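Local coordinates for protein 433aa long hypothetical phosphoribosylglycinamide formyl transferase (Pyrococcus horikoshii, PDB 2DWC) that is an ATP-grasp family protein whose exact role is not established and which holds adenosine-5'-diphosphate in a pocket, at residues A343-P357 with P379-W393. Numbering follows the deposited sequence.
Sequences AATHVIKAKVSGYSP and PEAYVGRRLGIALAW. With SO4 (sulfate ion), chain F.
Ile348 O takes two backbone N-H groups at once, from Leu387 N at 2.9 Å and from Gly388 N at 3.3 Å. This is a classic beta bulge in the antiparallel pair 343-349 and 386-393. Ile348 N returns a bond to Gly388 O. Toward the 343 and 393 ends of the strands, Ala344 with Ala392 and His346 with Ala390 are hydrogen-bonded pairs. Gly388 has no side chain, and Ile348 CD1 lies against the backbone there, 3.7 Å from Ile389 C. On the other sheet face, Thr345 CG2 and Leu391 CD2 lie side by side, 3.5 Å apart. There the Arg386 side chain crosses Val347 at about a right angle, with Arg386 NE 3.5 Å from Val347 CG1. A bend at chi3 (-66°) turns the Arg386 guanidinium toward Asp241 and Asp298, with which it forms salt bridges.

Beyond the bulge, Ala350 N gives a bond to Arg385 O and Ala350 O takes one from Gly384 N, at the end of the type II turn 382-385. Ala350 CB packs on Ala381 CB and on Leu387 CD1, which also meets Pro357 CB. Further out, Gly354 and Ala381 bond each other both ways, and Ser356 N reaches Pro379 O. Pro379 O also lies over the centre of one face of the Tyr355 ring, 3.5 Å above its plane. Ser356 OG bonds Asp17 of the second subunit, so this end lies at the dimer interface.

Arg385 NH1 bonds Glu380 O at 2.6 Å, which helps hold the guanidinium. NE and NH2 of the same group grip two oxygens of a sulfate, probably from the crystallisation liquor, with help from Tyr382 OH and Lys378.

Strand 241-247 flanks strand 343-349 and helix 397-409 packs on the His346 and Ala390 face. The two segments form a bulged antiparallel ladder in the PurT-type C-terminal region of an ATP-grasp protein.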
ATOM      1  N   ALA B 343     -12.974  -5.764  -9.086  1.00 18.82           N
ATOM      2  CA  ALA B 343     -13.160  -5.164  -7.750  1.00 22.03           C
ATOM      3  C   ALA B 343     -14.074  -3.974  -7.829  1.00 21.03           C
ATOM      4  O   ALA B 343     -14.475  -3.551  -8.905  1.00 20.23           O
ATOM      5  CB  ALA B 343     -11.762  -4.755  -7.134  1.00 19.83           C
ATOM      6  N   ALA B 344     -14.432  -3.438  -6.678  1.00 17.79           N
ATOM      7  CA  ALA B 344     -15.323  -2.294  -6.638  1.00 18.87           C
ATOM      8  C   ALA B 344     -15.071  -1.503  -5.379  1.00 22.28           C
ATOM      9  O   ALA B 344     -14.484  -2.016  -4.420  1.00 20.08           O
ATOM     10  CB  ALA B 344     -16.797  -2.786  -6.607  1.00 21.46           C
ATOM     11  N   THR B 345     -15.558  -0.268  -5.374  1.00 20.82           N
ATOM     12  CA  THR B 345     -15.464   0.603  -4.200  1.00 17.81           C
ATOM     13  C   THR B 345     -16.830   1.202  -3.926  1.00 22.60           C
ATOM     14  O   THR B 345     -17.702   1.226  -4.800  1.00 22.79           O
ATOM     15  CB  THR B 345     -14.528   1.815  -4.407  1.00 27.87           C
ATOM     16  OG1 THR B 345     -15.140   2.730  -5.336  1.00 25.15           O
ATOM     17  CG2 THR B 345     -13.166   1.382  -4.905  1.00 25.06           C
ATOM     18  N   HIS B 346     -17.042   1.640  -2.691  1.00 19.57           N
ATOM     19  CA  HIS B 346     -18.233   2.387  -2.348  1.00 21.91           C
ATOM     20  C   HIS B 346     -17.754   3.435  -1.330  1.00 19.67           C
ATOM     21  O   HIS B 346     -17.012   3.111  -0.392  1.00 19.57           O
ATOM     22  CB  HIS B 346     -19.322   1.498  -1.741  1.00 22.86           C
ATOM     23  CG  HIS B 346     -20.649   2.186  -1.674  1.00 24.31           C
ATOM     24  ND1 HIS B 346     -20.911   3.213  -0.787  1.00 26.22           N
ATOM     25  CD2 HIS B 346     -21.756   2.070  -2.456  1.00 25.55           C
ATOM     26  CE1 HIS B 346     -22.117   3.704  -1.027  1.00 30.31           C
ATOM     27  NE2 HIS B 346     -22.648   3.032  -2.035  1.00 30.71           N
ATOM     28  N   VAL B 347     -18.131   4.691  -1.540  1.00 20.66           N
ATOM     29  CA  VAL B 347     -17.698   5.744  -0.620  1.00 18.39           C
ATOM     30  C   VAL B 347     -18.304   5.648   0.764  1.00 21.27           C
ATOM     31  O   VAL B 347     -19.340   5.006   0.973  1.00 21.41           O
ATOM     32  CB  VAL B 347     -18.030   7.155  -1.208  1.00 23.27           C
ATOM     33  CG1 VAL B 347     -17.409   7.275  -2.601  1.00 23.11           C
ATOM     34  CG2 VAL B 347     -19.559   7.367  -1.275  1.00 25.28           C
ATOM     35  N   ILE B 348     -17.595   6.254   1.724  1.00 20.05           N
ATOM     36  CA  ILE B 348     -18.045   6.362   3.114  1.00 19.40           C
ATOM     37  C   ILE B 348     -18.066   7.878   3.280  1.00 23.95           C
ATOM     38  O   ILE B 348     -17.010   8.534   3.350  1.00 19.40           O
ATOM     39  CB  ILE B 348     -17.046   5.710   4.086  1.00 18.08           C
ATOM     40  CG1 ILE B 348     -16.987   4.177   3.816  1.00 20.01           C
ATOM     41  CG2 ILE B 348     -17.503   5.960   5.510  1.00 20.46           C
ATOM     42  CD1 ILE B 348     -15.844   3.474   4.575  1.00 19.18           C
ATOM     43  N   LYS B 349     -19.274   8.446   3.289  1.00 24.67           N
ATOM     44  CA  LYS B 349     -19.414   9.909   3.356  1.00 30.84           C
ATOM     45  C   LYS B 349     -20.028  10.387   4.644  1.00 28.35           C
ATOM     46  O   LYS B 349     -20.891   9.719   5.202  1.00 26.87           O
ATOM     47  CB  LYS B 349     -20.277  10.430   2.201  1.00 33.62           C
ATOM     48  CG  LYS B 349     -19.848   9.972   0.826  1.00 50.32           C
ATOM     49  CD  LYS B 349     -20.320  10.947  -0.249  1.00 51.67           C
ATOM     50  CE  LYS B 349     -21.777  11.355  -0.030  1.00 52.24           C
ATOM     51  NZ  LYS B 349     -22.121  12.535  -0.881  1.00 58.68           N
ATOM     52  N   ALA B 350     -19.597  11.562   5.106  1.00 25.10           N
ATOM     53  CA  ALA B 350     -20.124  12.085   6.361  1.00 28.85           C
ATOM     54  C   ALA B 350     -21.494  12.684   6.132  1.00 31.64           C
ATOM     55  O   ALA B 350     -21.719  13.349   5.115  1.00 29.97           O
ATOM     56  CB  ALA B 350     -19.181  13.172   6.932  1.00 30.39           C
ATOM     57  N   LYS B 351     -22.373  12.461   7.098  1.00 36.23           N
ATOM     58  CA  LYS B 351     -23.729  12.994   7.058  1.00 47.07           C
ATOM     59  C   LYS B 351     -23.808  14.102   8.107  1.00 49.27           C
ATOM     60  O   LYS B 351     -24.857  14.712   8.303  1.00 50.81           O
ATOM     61  CB  LYS B 351     -24.740  11.904   7.383  1.00 48.07           C
ATOM     62  CG  LYS B 351     -24.998  10.944   6.255  1.00 53.60           C
ATOM     63  CD  LYS B 351     -25.604  11.673   5.068  1.00 59.68           C
ATOM     64  CE  LYS B 351     -26.312  10.692   4.129  1.00 62.06           C
ATOM     65  NZ  LYS B 351     -27.044  11.373   3.013  1.00 65.82           N
ATOM     66  N   VAL B 352     -22.691  14.342   8.789  1.00 40.55           N
ATOM     67  CA  VAL B 352     -22.619  15.387   9.790  1.00 42.47           C
ATOM     68  C   VAL B 352     -21.281  16.101   9.708  1.00 40.12           C
ATOM     69  O   VAL B 352     -20.398  15.694   8.966  1.00 36.07           O
ATOM     70  CB  VAL B 352     -22.820  14.825  11.207  1.00 46.14           C
ATOM     71  CG1 VAL B 352     -24.167  14.125  11.290  1.00 48.44           C
ATOM     72  CG2 VAL B 352     -21.688  13.878  11.558  1.00 46.24           C
ATOM     73  N   SER B 353     -21.140  17.193  10.437  1.00 40.51           N
ATOM     74  CA  SER B 353     -19.892  17.932  10.410  1.00 37.01           C
ATOM     75  C   SER B 353     -19.269  17.873  11.804  1.00 35.65           C
ATOM     76  O   SER B 353     -19.911  17.410  12.776  1.00 31.86           O
ATOM     77  CB  SER B 353     -20.159  19.389  10.023  1.00 41.44           C
ATOM     78  OG  SER B 353     -20.817  20.060  11.087  1.00 46.78           O
ATOM     79  N   GLY B 354     -18.015  18.324  11.891  1.00 29.96           N
ATOM     80  CA  GLY B 354     -17.336  18.369  13.159  1.00 26.54           C
ATOM     81  C   GLY B 354     -15.930  17.808  13.140  1.00 26.05           C
ATOM     82  O   GLY B 354     -15.510  17.147  12.191  1.00 21.34           O
ATOM     83  N   TYR B 355     -15.211  18.072  14.217  1.00 22.43           N
ATOM     84  CA  TYR B 355     -13.837  17.606  14.346  1.00 18.34           C
ATOM     85  C   TYR B 355     -13.733  16.209  14.920  1.00 21.22           C
ATOM     86  O   TYR B 355     -14.686  15.704  15.537  1.00 22.17           O
ATOM     87  CB  TYR B 355     -13.091  18.576  15.256  1.00 22.60           C
ATOM     88  CG  TYR B 355     -11.745  18.955  14.751  1.00 22.91           C
ATOM     89  CD1 TYR B 355     -10.599  18.284  15.194  1.00 23.01           C
ATOM     90  CD2 TYR B 355     -11.606  19.958  13.800  1.00 24.68           C
ATOM     91  CE1 TYR B 355      -9.349  18.620  14.695  1.00 26.44           C
ATOM     92  CE2 TYR B 355     -10.348  20.296  13.276  1.00 24.47           C
ATOM     93  CZ  TYR B 355      -9.232  19.631  13.728  1.00 21.11           C
ATOM     94  OH  TYR B 355      -7.985  19.956  13.274  1.00 27.91           O
ATOM     95  N   SER B 356     -12.575  15.576  14.692  1.00 15.71           N
ATOM     96  CA  SER B 356     -12.258  14.242  15.257  1.00 17.52           C
ATOM     97  C   SER B 356     -13.268  13.154  14.884  1.00 17.27           C
ATOM     98  O   SER B 356     -13.889  12.544  15.763  1.00 18.49           O
ATOM     99  CB  SER B 356     -12.167  14.332  16.807  1.00 17.81           C
ATOM    100  OG  SER B 356     -11.326  15.448  17.194  1.00 18.68           O
ATOM    101  N   PRO B 357     -13.408  12.865  13.586  1.00 17.78           N
ATOM    102  CA  PRO B 357     -14.384  11.827  13.198  1.00 14.80           C
ATOM    103  C   PRO B 357     -14.079  10.462  13.786  1.00 17.72           C
ATOM    104  O   PRO B 357     -12.894  10.137  14.103  1.00 18.66           O
ATOM    105  CB  PRO B 357     -14.285  11.800  11.657  1.00 14.90           C
ATOM    106  CG  PRO B 357     -13.763  13.236  11.308  1.00 19.46           C
ATOM    107  CD  PRO B 357     -12.733  13.463  12.411  1.00 18.54           C
ATOM    108  N   PRO B 379      -9.076  15.280   9.445  1.00 14.55           N
ATOM    109  CA  PRO B 379      -9.344  15.700  10.825  1.00 15.11           C
ATOM    110  C   PRO B 379     -10.682  16.295  11.129  1.00 16.41           C
ATOM    111  O   PRO B 379     -11.072  16.369  12.301  1.00 17.75           O
ATOM    112  CB  PRO B 379      -8.194  16.681  11.167  1.00 18.30           C
ATOM    113  CG  PRO B 379      -7.577  17.043   9.860  1.00 23.62           C
ATOM    114  CD  PRO B 379      -8.048  16.086   8.779  1.00 17.44           C
ATOM    115  N   GLU B 380     -11.382  16.707  10.097  1.00 16.42           N
ATOM    116  CA  GLU B 380     -12.697  17.307  10.320  1.00 19.13           C
ATOM    117  C   GLU B 380     -13.655  16.840   9.239  1.00 21.41           C
ATOM    118  O   GLU B 380     -13.261  16.618   8.095  1.00 22.39           O
ATOM    119  CB  GLU B 380     -12.571  18.841  10.261  1.00 24.23           C
ATOM    120  CG  GLU B 380     -13.937  19.517  10.184  1.00 33.44           C
ATOM    121  CD  GLU B 380     -13.912  21.011  10.476  1.00 44.69           C
ATOM    122  OE1 GLU B 380     -15.000  21.619  10.512  1.00 54.20           O
ATOM    123  OE2 GLU B 380     -12.825  21.569  10.669  1.00 32.06           O
ATOM    124  N   ALA B 381     -14.921  16.721   9.596  1.00 19.07           N
ATOM    125  CA  ALA B 381     -15.920  16.318   8.619  1.00 23.59           C
ATOM    126  C   ALA B 381     -16.860  17.466   8.304  1.00 27.15           C
ATOM    127  O   ALA B 381     -17.084  18.364   9.122  1.00 27.11           O
ATOM    128  CB  ALA B 381     -16.741  15.173   9.171  1.00 24.94           C
ATOM    129  N   TYR B 382     -17.364  17.467   7.090  1.00 26.49           N
ATOM    130  CA  TYR B 382     -18.417  18.442   6.763  1.00 31.13           C
ATOM    131  C   TYR B 382     -19.471  17.581   6.045  1.00 32.78           C
ATOM    132  O   TYR B 382     -19.154  16.486   5.533  1.00 26.31           O
ATOM    133  CB  TYR B 382     -17.891  19.618   5.930  1.00 34.05           C
ATOM    134  CG  TYR B 382     -17.343  19.273   4.574  1.00 38.98           C
ATOM    135  CD1 TYR B 382     -18.178  18.769   3.574  1.00 46.04           C
ATOM    136  CD2 TYR B 382     -15.992  19.456   4.279  1.00 43.30           C
ATOM    137  CE1 TYR B 382     -17.680  18.448   2.312  1.00 38.54           C
ATOM    138  CE2 TYR B 382     -15.485  19.142   3.011  1.00 44.91           C
ATOM    139  CZ  TYR B 382     -16.338  18.634   2.034  1.00 36.51           C
ATOM    140  OH  TYR B 382     -15.866  18.280   0.782  1.00 39.26           O
ATOM    141  N   VAL B 383     -20.726  18.029   6.019  1.00 32.85           N
ATOM    142  CA  VAL B 383     -21.763  17.217   5.383  1.00 31.41           C
ATOM    143  C   VAL B 383     -21.408  16.969   3.928  1.00 28.36           C
ATOM    144  O   VAL B 383     -21.148  17.900   3.167  1.00 33.48           O
ATOM    145  CB  VAL B 383     -23.157  17.890   5.477  1.00 37.56           C
ATOM    146  CG1 VAL B 383     -24.186  17.068   4.665  1.00 37.96           C
ATOM    147  CG2 VAL B 383     -23.581  17.952   6.947  1.00 38.05           C
ATOM    148  N   GLY B 384     -21.381  15.689   3.557  1.00 31.79           N
ATOM    149  CA  GLY B 384     -21.023  15.328   2.203  1.00 32.90           C
ATOM    150  C   GLY B 384     -19.532  15.044   2.020  1.00 37.82           C
ATOM    151  O   GLY B 384     -19.127  14.618   0.950  1.00 35.10           O
ATOM    152  N   ARG B 385     -18.702  15.286   3.033  1.00 34.71           N
ATOM    153  CA  ARG B 385     -17.259  15.033   2.837  1.00 35.79           C
ATOM    154  C   ARG B 385     -16.970  13.529   2.758  1.00 27.97           C
ATOM    155  O   ARG B 385     -17.488  12.764   3.552  1.00 23.74           O
ATOM    156  CB  ARG B 385     -16.435  15.634   3.990  1.00 29.27           C
ATOM    157  CG  ARG B 385     -14.909  15.691   3.718  1.00 28.08           C
ATOM    158  CD  ARG B 385     -14.109  16.366   4.845  1.00 23.89           C
ATOM    159  NE  ARG B 385     -12.973  17.051   4.203  1.00 31.41           N
ATOM    160  CZ  ARG B 385     -12.092  17.814   4.836  1.00 32.55           C
ATOM    161  NH1 ARG B 385     -12.190  18.003   6.150  1.00 35.17           N
ATOM    162  NH2 ARG B 385     -11.124  18.410   4.142  1.00 32.28           N
ATOM    163  N   ARG B 386     -16.131  13.107   1.811  1.00 26.56           N
ATOM    164  CA  ARG B 386     -15.799  11.690   1.721  1.00 22.82           C
ATOM    165  C   ARG B 386     -14.707  11.424   2.757  1.00 18.72           C
ATOM    166  O   ARG B 386     -13.620  12.022   2.678  1.00 19.37           O
ATOM    167  CB  ARG B 386     -15.227  11.373   0.351  1.00 21.83           C
ATOM    168  CG  ARG B 386     -15.171   9.905   0.081  1.00 29.23           C
ATOM    169  CD  ARG B 386     -14.647   9.706  -1.350  1.00 39.86           C
ATOM    170  NE  ARG B 386     -15.609  10.223  -2.324  1.00 40.59           N
ATOM    171  CZ  ARG B 386     -15.280  10.848  -3.452  1.00 49.82           C
ATOM    172  NH1 ARG B 386     -14.007  11.051  -3.763  1.00 43.34           N
ATOM    173  NH2 ARG B 386     -16.233  11.263  -4.280  1.00 52.05           N
ATOM    174  N   LEU B 387     -14.991  10.529   3.697  1.00 16.78           N
ATOM    175  CA  LEU B 387     -14.045  10.200   4.772  1.00 14.82           C
ATOM    176  C   LEU B 387     -13.327   8.882   4.572  1.00 14.55           C
ATOM    177  O   LEU B 387     -12.330   8.594   5.273  1.00 15.38           O
ATOM    178  CB  LEU B 387     -14.778  10.186   6.124  1.00 17.81           C
ATOM    179  CG  LEU B 387     -15.375  11.546   6.491  1.00 22.60           C
ATOM    180  CD1 LEU B 387     -15.900  11.467   7.958  1.00 27.21           C
ATOM    181  CD2 LEU B 387     -14.293  12.653   6.343  1.00 17.76           C
ATOM    182  N   GLY B 388     -13.806   8.058   3.630  1.00 17.80           N
ATOM    183  CA  GLY B 388     -13.116   6.789   3.403  1.00 18.96           C
ATOM    184  C   GLY B 388     -13.786   6.015   2.293  1.00 18.40           C
ATOM    185  O   GLY B 388     -14.672   6.558   1.619  1.00 17.84           O
ATOM    186  N   ILE B 389     -13.357   4.777   2.075  1.00 16.84           N
ATOM    187  CA  ILE B 389     -14.009   3.933   1.066  1.00 16.91           C
ATOM    188  C   ILE B 389     -14.004   2.483   1.517  1.00 18.52           C
ATOM    189  O   ILE B 389     -13.120   2.054   2.259  1.00 17.49           O
ATOM    190  CB  ILE B 389     -13.285   3.892  -0.330  1.00 17.62           C
ATOM    191  CG1 ILE B 389     -11.773   3.618  -0.134  1.00 19.65           C
ATOM    192  CG2 ILE B 389     -13.601   5.139  -1.132  1.00 24.28           C
ATOM    193  CD1 ILE B 389     -11.101   3.132  -1.412  1.00 27.86           C
ATOM    194  N   ALA B 390     -15.008   1.731   1.072  1.00 18.31           N
ATOM    195  CA  ALA B 390     -14.991   0.294   1.269  1.00 16.60           C
ATOM    196  C   ALA B 390     -14.461  -0.239  -0.088  1.00 21.04           C
ATOM    197  O   ALA B 390     -14.812   0.294  -1.153  1.00 19.95           O
ATOM    198  CB  ALA B 390     -16.439  -0.251   1.515  1.00 21.13           C
ATOM    199  N   LEU B 391     -13.609  -1.269  -0.042  1.00 15.49           N
ATOM    200  CA  LEU B 391     -13.029  -1.894  -1.253  1.00 17.71           C
ATOM    201  C   LEU B 391     -13.406  -3.370  -1.177  1.00 21.32           C
ATOM    202  O   LEU B 391     -13.319  -3.956  -0.110  1.00 18.78           O
ATOM    203  CB  LEU B 391     -11.503  -1.866  -1.201  1.00 23.83           C
ATOM    204  CG  LEU B 391     -10.686  -0.737  -1.804  1.00 42.51           C
ATOM    205  CD1 LEU B 391      -9.204  -0.964  -1.455  1.00 34.31           C
ATOM    206  CD2 LEU B 391     -10.872  -0.737  -3.316  1.00 44.70           C
ATOM    207  N   ALA B 392     -13.785  -3.980  -2.291  1.00 17.91           N
ATOM    208  CA  ALA B 392     -14.119  -5.393  -2.254  1.00 18.38           C
ATOM    209  C   ALA B 392     -13.706  -6.005  -3.592  1.00 18.59           C
ATOM    210  O   ALA B 392     -13.763  -5.329  -4.621  1.00 20.87           O
ATOM    211  CB  ALA B 392     -15.631  -5.587  -2.044  1.00 21.47           C
ATOM    212  N   TRP B 393     -13.315  -7.275  -3.588  1.00 18.69           N
ATOM    213  CA  TRP B 393     -12.926  -7.919  -4.862  1.00 16.55           C
ATOM    214  C   TRP B 393     -13.603  -9.288  -4.985  1.00 18.22           C
ATOM    215  O   TRP B 393     -13.948  -9.920  -3.982  1.00 21.46           O
ATOM    216  CB  TRP B 393     -11.414  -8.108  -4.918  1.00 18.99           C
ATOM    217  CG  TRP B 393     -10.780  -8.558  -3.570  1.00 18.52           C
ATOM    218  CD1 TRP B 393     -10.470  -9.843  -3.199  1.00 20.72           C
ATOM    219  CD2 TRP B 393     -10.492  -7.735  -2.415  1.00 18.89           C
ATOM    220  NE1 TRP B 393     -10.022  -9.875  -1.892  1.00 22.53           N
ATOM    221  CE2 TRP B 393     -10.023  -8.595  -1.393  1.00 19.16           C
ATOM    222  CE3 TRP B 393     -10.593  -6.358  -2.146  1.00 20.02           C
ATOM    223  CZ2 TRP B 393      -9.646  -8.124  -0.116  1.00 19.59           C
ATOM    224  CZ3 TRP B 393     -10.222  -5.885  -0.868  1.00 16.54           C
ATOM    225  CH2 TRP B 393      -9.749  -6.769   0.126  1.00 19.99           C
TER
HETATM  226  S   SO4 F 601     -12.104  17.670   0.691  1.00 39.75           S
HETATM  227  O1  SO4 F 601     -13.370  18.464   0.823  1.00 59.54           O
HETATM  228  O2  SO4 F 601     -11.861  17.396  -0.764  1.00 47.80           O
HETATM  229  O3  SO4 F 601     -10.964  18.460   1.265  1.00 44.14           O
HETATM  230  O4  SO4 F 601     -12.251  16.385   1.449  1.00 37.08           O